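Side-chain contacts in regulator of nonsense transcripts 2 (PDB 4CEM), which acts as a factor in nonsense-mediated mRNA decay, where its MIF4G domains probably take part in protein interactions: residues R47-S50 / K54-A57; N177-D182 / Q237-E242. One frame throughout, in Å; residues are numbered along the deposited sequence.

Contact 1 of 2, residues R47-S50 / K54-A57; sequences RLDS and KNTA
With CG beside its own backbone N (chi1 -80°) and the amide turned about CB-CG (chi2 -96°) so that ND2 faces the preceding loop, N55 reaches back from helix 52-61 to the carbonyl of D49. The hydrogen bond from N55 ND2 to D49 O is 3.3 Å long and moderately bent, 151° at the hydrogen. The acceptor lies in the plane of the N55 amide, whereas the donor is tilted from the D49 carbonyl plane. ND2 has its stronger partner in S51 O, and the D49 bond adds a second carbonyl; asparagine suits this buried place because it is short and donates without bringing a charge. Without this side chain, as with an alanine here, the carbonyls of D49 and S51 would probably lose the donor they share, leaving the loop less firmly held. D49 crosses K54 at about a right angle, D49 OD2 lying 4.1 Å from K54 CG. Their charged ends stay apart, with K54 NZ 5.6 Å from D49 OD2, so any attraction is probably weak. D49 is further held through its backbone by G79 and N81. The arrangement is a loop-to-helix junction, a first-turn side chain bonding back to carbonyls ahead of its helix, within the all-helical MIF4G domain.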
loop_
_atom_site.group_PDB
_atom_site.type_symbol
_atom_site.label_atom_id
_atom_site.label_comp_id
_atom_site.label_asym_id
_atom_site.label_seq_id
_atom_site.Cartn_x
_atom_site.Cartn_y
_atom_site.Cartn_z
ATOM N N ARG A 47 -15.989 -31.990 -13.300
ATOM C CA ARG A 47 -15.116 -32.914 -12.588
ATOM C C ARG A 47 -14.541 -32.359 -11.295
ATOM O O ARG A 47 -13.923 -33.102 -10.543
ATOM C CB ARG A 47 -13.962 -33.344 -13.477
ATOM C CG ARG A 47 -14.388 -34.015 -14.761
ATOM C CD ARG A 47 -13.214 -34.772 -15.353
ATOM N NE ARG A 47 -13.091 -34.545 -16.788
ATOM C CZ ARG A 47 -12.002 -34.814 -17.509
ATOM N NH1 ARG A 47 -10.913 -35.337 -16.939
ATOM N NH2 ARG A 47 -12.007 -34.568 -18.817
ATOM N N LEU A 48 -14.695 -31.063 -11.049
ATOM C CA LEU A 48 -14.334 -30.509 -9.753
ATOM C C LEU A 48 -15.584 -30.635 -8.904
ATOM O O LEU A 48 -16.677 -30.834 -9.442
ATOM C CB LEU A 48 -13.873 -29.057 -9.883
ATOM C CG LEU A 48 -12.712 -28.814 -10.863
ATOM C CD1 LEU A 48 -12.320 -27.350 -10.857
ATOM C CD2 LEU A 48 -11.501 -29.686 -10.552
ATOM N N ASP A 49 -15.448 -30.542 -7.586
ATOM C CA ASP A 49 -16.599 -30.800 -6.734
ATOM C C ASP A 49 -17.272 -29.511 -6.256
ATOM O O ASP A 49 -16.606 -28.560 -5.851
ATOM C CB ASP A 49 -16.232 -31.746 -5.582
ATOM C CG ASP A 49 -15.930 -31.032 -4.314
ATOM O OD1 ASP A 49 -15.076 -30.124 -4.352
ATOM O OD2 ASP A 49 -16.541 -31.380 -3.282
ATOM N N SER A 50 -18.603 -29.507 -6.323
ATOM C CA SER A 50 -19.426 -28.352 -5.958
ATOM C C SER A 50 -20.001 -28.447 -4.551
ATOM O O SER A 50 -20.898 -27.682 -4.213
ATOM C CB SER A 50 -20.608 -28.236 -6.920
ATOM O OG SER A 50 -20.214 -28.526 -8.239
ATOM N N LYS A 54 -17.543 -28.213 1.347
ATOM C CA LYS A 54 -16.146 -27.921 1.027
ATOM C C LYS A 54 -15.953 -26.499 0.527
ATOM O O LYS A 54 -15.064 -25.787 0.993
ATOM C CB LYS A 54 -15.593 -28.942 0.028
ATOM C CG LYS A 54 -15.676 -30.360 0.569
ATOM C CD LYS A 54 -14.436 -31.202 0.333
ATOM C CE LYS A 54 -14.360 -32.324 1.366
ATOM N NZ LYS A 54 -13.454 -33.431 0.953
ATOM N N ASN A 55 -16.802 -26.075 -0.396
ATOM C CA ASN A 55 -16.731 -24.705 -0.890
ATOM C C ASN A 55 -16.940 -23.667 0.197
ATOM O O ASN A 55 -16.312 -22.612 0.171
ATOM C CB ASN A 55 -17.714 -24.486 -2.032
ATOM C CG ASN A 55 -17.181 -25.005 -3.344
ATOM O OD1 ASN A 55 -16.618 -24.248 -4.132
ATOM N ND2 ASN A 55 -17.323 -26.304 -3.575
ATOM N N THR A 56 -17.800 -23.972 1.164
ATOM C CA THR A 56 -18.045 -23.047 2.273
ATOM C C THR A 56 -16.848 -23.042 3.200
ATOM O O THR A 56 -16.419 -21.982 3.645
ATOM C CB THR A 56 -19.326 -23.403 3.056
ATOM O OG1 THR A 56 -20.429 -23.454 2.141
ATOM C CG2 THR A 56 -19.602 -22.358 4.133
ATOM N N ALA A 57 -16.302 -24.223 3.474
ATOM C CA ALA A 57 -15.082 -24.334 4.274
ATOM C C ALA A 57 -13.987 -23.466 3.660
ATOM O O ALA A 57 -13.356 -22.658 4.350
ATOM C CB ALA A 57 -14.624 -25.779 4.356
#

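Contact 2 of 2, residues N177-D182 / Q237-E242; sequences NIINAD and QNLLKE
Helix-to-helix packing inside the MIF4G domain brings I179, near the end of helix 164-181, against L239 and E242 of helix 230-259. The two short segments run in roughly the same direction, and their backbones come nearest at I179 and L239, whose CA atoms are 7.3 Å apart. I179 points toward helix 230-259 and leads with CD1, which lies 3.3 Å from L239 CB and 3.4 Å from L239 CD2. The side chains cross at about a right angle, so the isoleucine tip rests on the flank of the leucine. The other branch, I179 CG2, stands 4.0 Å from OE2 of E242. That glutamate has CG anti to the backbone N (chi1 -167°) and an extended chain, which carries its carboxylate across the edge of the apolar patch while E242 itself remains exposed. Branched aliphatics suit the buried middle and a charged residue the rim. L239 also packs on Y172 and L175, and I179 on Y243. Within helix 230-259, K241 NZ forms a 3.0 Å hydrogen bond with Q237 OE1, coming from above its carbonyl plane. Aliphatic side chains meeting between helices, bordered by a polar residue, are typical of an alpha-helical repeat-like fold such as MIF4G.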
loop_
_atom_site.group_PDB
_atom_site.type_symbol
_atom_site.label_atom_id
_atom_site.label_comp_id
_atom_site.label_asym_id
_atom_site.label_seq_id
_atom_site.Cartn_x
_atom_site.Cartn_y
_atom_site.Cartn_z
ATOM N N ASN A 177 -8.819 11.097 -0.809
ATOM C CA ASN A 177 -9.376 11.206 0.540
ATOM C C ASN A 177 -8.293 11.414 1.587
ATOM O O ASN A 177 -8.446 12.233 2.498
ATOM C CB ASN A 177 -10.213 9.976 0.887
ATOM C CG ASN A 177 -11.443 9.841 0.012
ATOM O OD1 ASN A 177 -12.034 8.771 -0.077
ATOM N ND2 ASN A 177 -11.824 10.926 -0.653
ATOM N N ILE A 178 -7.199 10.675 1.447
ATOM C CA ILE A 178 -6.053 10.830 2.331
ATOM C C ILE A 178 -5.470 12.244 2.233
ATOM O O ILE A 178 -5.211 12.880 3.253
ATOM C CB ILE A 178 -4.966 9.786 2.021
ATOM C CG1 ILE A 178 -5.317 8.431 2.657
ATOM C CG2 ILE A 178 -3.612 10.270 2.520
ATOM C CD1 ILE A 178 -6.325 7.609 1.885
ATOM N N ILE A 179 -5.272 12.733 1.011
ATOM C CA ILE A 179 -4.802 14.111 0.802
ATOM C C ILE A 179 -5.716 15.125 1.491
ATOM O O ILE A 179 -5.240 16.036 2.174
ATOM C CB ILE A 179 -4.664 14.460 -0.704
ATOM C CG1 ILE A 179 -3.220 14.248 -1.163
ATOM C CG2 ILE A 179 -5.066 15.902 -0.980
ATOM C CD1 ILE A 179 -3.080 14.155 -2.673
ATOM N N ASN A 180 -7.023 14.949 1.321
ATOM C CA ASN A 180 -8.008 15.838 1.930
ATOM C C ASN A 180 -8.154 15.612 3.431
ATOM O O ASN A 180 -8.335 16.567 4.191
ATOM C CB ASN A 180 -9.353 15.690 1.221
ATOM C CG ASN A 180 -9.300 16.176 -0.216
ATOM O OD1 ASN A 180 -8.716 17.222 -0.500
ATOM N ND2 ASN A 180 -9.902 15.420 -1.129
ATOM N N ALA A 181 -8.063 14.355 3.854
ATOM C CA ALA A 181 -8.080 14.024 5.274
ATOM C C ALA A 181 -6.877 14.620 6.010
ATOM O O ALA A 181 -7.013 15.076 7.145
ATOM C CB ALA A 181 -8.115 12.516 5.469
ATOM N N ASP A 182 -5.710 14.627 5.359
ATOM C CA ASP A 182 -4.453 14.990 6.018
ATOM C C ASP A 182 -3.856 16.305 5.518
ATOM O O ASP A 182 -2.923 16.314 4.714
ATOM C CB ASP A 182 -3.440 13.859 5.849
ATOM C CG ASP A 182 -3.741 12.668 6.732
ATOM O OD1 ASP A 182 -4.902 12.507 7.164
ATOM O OD2 ASP A 182 -2.804 11.890 7.009
ATOM N N GLN A 237 1.561 10.990 -9.167
ATOM C CA GLN A 237 2.740 11.722 -8.711
ATOM C C GLN A 237 2.354 13.101 -8.188
ATOM O O GLN A 237 2.817 13.515 -7.126
ATOM C CB GLN A 237 3.815 11.836 -9.798
ATOM C CG GLN A 237 5.144 12.366 -9.250
ATOM C CD GLN A 237 6.369 11.675 -9.829
ATOM O OE1 GLN A 237 7.472 11.695 -9.078
ATOM N NE2 GLN A 237 6.329 11.131 -10.935
ATOM N N ASN A 238 1.479 13.793 -8.912
ATOM C CA ASN A 238 0.970 15.092 -8.447
ATOM C C ASN A 238 0.374 15.034 -7.034
ATOM O O ASN A 238 0.724 15.852 -6.176
ATOM C CB ASN A 238 -0.067 15.664 -9.417
ATOM C CG ASN A 238 0.490 15.883 -10.813
ATOM O OD1 ASN A 238 1.710 15.945 -11.016
ATOM N ND2 ASN A 238 -0.407 15.996 -11.787
ATOM N N LEU A 239 -0.506 14.064 -6.789
ATOM C CA LEU A 239 -1.113 13.898 -5.459
ATOM C C LEU A 239 -0.046 13.719 -4.385
ATOM O O LEU A 239 -0.091 14.365 -3.336
ATOM C CB LEU A 239 -2.077 12.707 -5.429
ATOM C CG LEU A 239 -3.380 12.839 -6.222
ATOM C CD1 LEU A 239 -4.244 11.605 -5.996
ATOM C CD2 LEU A 239 -4.150 14.107 -5.857
ATOM N N LEU A 240 0.925 12.858 -4.660
ATOM C CA LEU A 240 1.973 12.568 -3.685
ATOM C C LEU A 240 2.814 13.801 -3.339
ATOM O O LEU A 240 3.134 14.015 -2.173
ATOM C CB LEU A 240 2.859 11.423 -4.183
ATOM C CG LEU A 240 2.131 10.077 -4.270
ATOM C CD1 LEU A 240 2.908 9.106 -5.144
ATOM C CD2 LEU A 240 1.900 9.496 -2.882
ATOM N N LYS A 241 3.158 14.608 -4.342
ATOM C CA LYS A 241 3.934 15.839 -4.113
ATOM C C LYS A 241 3.130 16.855 -3.330
ATOM O O LYS A 241 3.634 17.499 -2.412
ATOM C CB LYS A 241 4.405 16.457 -5.438
ATOM C CG LYS A 241 5.862 16.144 -5.765
ATOM C CD LYS A 241 6.079 15.773 -7.227
ATOM C CE LYS A 241 7.508 15.303 -7.472
ATOM N NZ LYS A 241 7.667 14.716 -8.830
ATOM N N GLU A 242 1.869 16.984 -3.714
ATOM C CA GLU A 242 0.925 17.853 -3.039
ATOM C C GLU A 242 0.744 17.429 -1.581
ATOM O O GLU A 242 0.696 18.275 -0.689
ATOM C CB GLU A 242 -0.399 17.796 -3.783
ATOM C CG GLU A 242 -1.396 18.862 -3.416
ATOM C CD GLU A 242 -2.732 18.581 -4.060
ATOM O OE1 GLU A 242 -2.738 18.161 -5.239
ATOM O OE2 GLU A 242 -3.768 18.757 -3.387
#

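Overall arrangement
The two contacts lie on opposite sides of the chain's centre, their own centres 44 Å apart and their nearest atoms about 31 Å apart, and they share no helix. Contact 1 is local and peripheral, about 33 Å from the centre of the chain: it joins a loop to the helix that follows, and its chemistry is polar. Contact 2 spans more than fifty residues of sequence, lies about 14 Å from that centre and joins two separate helices through mainly apolar packing, without a hydrogen bond between its segments. The buried areas are similar, 128 and 142 Å², so the difference is one of kind: a directional bond ties a loop to the start of the next helix at the periphery, whereas aliphatic side chains from two helices meet in the interior.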